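PDB 3PSM: defensin from Pachyrhizus erosus, which probably defends the plant against fungi as a small, dimeric, disulfide-rich antimicrobial protein of the gamma-thionin family. Local coordinates for residues A[2-7]-A[34-39]. Sequence-based numbering, arbitrary orientation.
Sequences TCENLA and RCRDDF
The carboxylate of E4 meets the guanidinium of R34 at its edge, the two flat groups turned only 3° from coplanar, while CG of R36 rests over one guanidinium face, 3.7 Å above the plane and offset toward its rim. R34 grips side-on with two nitrogens, one to each carboxylate oxygen: NE bonds OE1 of E4 at 2.8 Å, and NH2 of R34 bonds OE2 of E4 at the same 2.8 Å. Both oxygens use their syn lone pairs and both hydrogen bonds are nearly straight (169° and 166°), so the paired bonds fix the carboxylate's rotation. E4 spans the gap with its CG anti to the backbone N and an extended chain, meeting R34 at about a right angle. R36 approaches with its aliphatic part, CD lying 3.8 Å from OE2 of E4. NE of R36 stands 4.1 Å from OE2 of E4, which lies well out of the R36 guanidinium plane, so the second positive charge may favour the carboxylate through space without directing an N-H at it. The R36 guanidinium instead forms a cation-pi contact with W42. Nearby, CD2 of L6 comes loosely to OD1 of D38, 4.4 Å away; that oxygen is held by R40 and W42. The side chains of E4 and L6 both touch W42, on the central strand 41-46. The salt bridge thus reaches across this strand, joining 2-6 and 32-35, the outermost strands within this chain, on the surface of the three-stranded antiparallel sheet, order 1-3-2, of the cysteine-stabilised alpha-beta fold of plant defensins.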
# COMPACT_ATOMS: atom_id res chain seq x y z
N THR A 2 10.93 -8.08 13.86
CA THR A 2 10.79 -7.01 12.91
C THR A 2 11.22 -5.70 13.56
O THR A 2 11.41 -5.56 14.75
CB THR A 2 9.37 -6.79 12.40
OG1 THR A 2 8.57 -6.37 13.51
CG2 THR A 2 8.80 -8.07 11.77
N CYS A 3 11.64 -4.80 12.63
CA CYS A 3 12.34 -3.57 12.93
C CYS A 3 11.73 -2.48 12.07
O CYS A 3 11.43 -2.75 10.89
CB CYS A 3 13.83 -3.62 12.62
SG CYS A 3 14.77 -4.62 13.78
N GLU A 4 11.54 -1.29 12.63
CA GLU A 4 10.95 -0.15 11.93
C GLU A 4 11.98 0.97 11.87
O GLU A 4 12.46 1.44 12.91
CB GLU A 4 9.63 0.21 12.60
CG GLU A 4 8.88 1.24 11.79
CD GLU A 4 7.54 1.68 12.32
OE1 GLU A 4 6.61 1.84 11.52
OE2 GLU A 4 7.40 1.76 13.57
N ASN A 5 12.35 1.39 10.66
CA ASN A 5 13.29 2.48 10.45
C ASN A 5 12.84 3.33 9.29
O ASN A 5 11.95 2.94 8.50
CB ASN A 5 14.69 1.95 10.20
CG ASN A 5 15.26 1.49 11.54
OD1 ASN A 5 15.77 2.31 12.31
ND2 ASN A 5 15.12 0.25 11.97
N LEU A 6 13.39 4.53 9.19
CA LEU A 6 13.02 5.43 8.09
C LEU A 6 13.25 4.78 6.74
O LEU A 6 14.23 4.07 6.50
CB LEU A 6 13.85 6.73 8.16
CG LEU A 6 13.41 7.66 9.26
CD1 LEU A 6 14.47 8.78 9.38
CD2 LEU A 6 12.04 8.29 9.03
N ALA A 7 12.36 5.07 5.80
CA ALA A 7 12.59 4.75 4.41
C ALA A 7 13.92 5.36 3.97
O ALA A 7 14.28 6.46 4.45
CB ALA A 7 11.43 5.25 3.58
N ARG A 34 4.40 2.96 6.90
CA ARG A 34 3.41 3.89 7.40
C ARG A 34 4.07 5.24 7.65
O ARG A 34 5.27 5.31 7.96
CB ARG A 34 2.74 3.41 8.68
CG ARG A 34 3.75 3.28 9.83
CD ARG A 34 3.09 3.01 11.14
NE ARG A 34 4.08 2.79 12.18
CZ ARG A 34 3.83 2.87 13.48
NH1 ARG A 34 2.62 3.20 13.91
NH2 ARG A 34 4.86 2.61 14.27
N CYS A 35 3.28 6.29 7.59
CA CYS A 35 3.78 7.58 8.15
C CYS A 35 3.70 7.52 9.66
O CYS A 35 2.82 6.91 10.24
CB CYS A 35 2.91 8.73 7.69
SG CYS A 35 2.65 8.85 5.89
N ARG A 36 4.61 8.18 10.32
CA ARG A 36 4.53 8.37 11.77
C ARG A 36 4.23 9.83 12.07
O ARG A 36 4.02 10.64 11.16
CB ARG A 36 5.74 7.76 12.51
CG ARG A 36 5.70 6.24 12.40
CD ARG A 36 6.80 5.50 13.08
NE ARG A 36 6.76 5.66 14.51
CZ ARG A 36 7.69 6.00 15.32
NH1 ARG A 36 8.96 6.26 14.91
NH2 ARG A 36 7.43 6.10 16.63
N ASP A 37 4.19 10.21 13.32
CA ASP A 37 3.76 11.53 13.75
C ASP A 37 4.77 12.61 13.44
O ASP A 37 4.47 13.80 13.59
CB ASP A 37 3.43 11.52 15.24
CG ASP A 37 4.57 11.22 16.17
OD1 ASP A 37 4.42 11.43 17.38
OD2 ASP A 37 5.61 10.70 15.75
N ASP A 38 5.91 12.24 12.93
CA ASP A 38 6.96 13.06 12.33
C ASP A 38 6.76 13.40 10.85
O ASP A 38 7.59 14.09 10.24
CB ASP A 38 8.35 12.44 12.48
CG ASP A 38 8.48 11.09 11.81
OD1 ASP A 38 9.57 10.55 11.83
OD2 ASP A 38 7.47 10.57 11.25
N PHE A 39 5.66 12.95 10.26
CA PHE A 39 5.44 13.17 8.83
C PHE A 39 6.57 12.63 7.99
O PHE A 39 6.89 13.17 6.91
CB PHE A 39 5.16 14.63 8.49
CG PHE A 39 3.84 15.12 9.06
CD1 PHE A 39 3.80 15.60 10.37
CD2 PHE A 39 2.72 15.10 8.28
CE1 PHE A 39 2.57 16.09 10.84
CE2 PHE A 39 1.51 15.60 8.76
CZ PHE A 39 1.45 16.08 10.03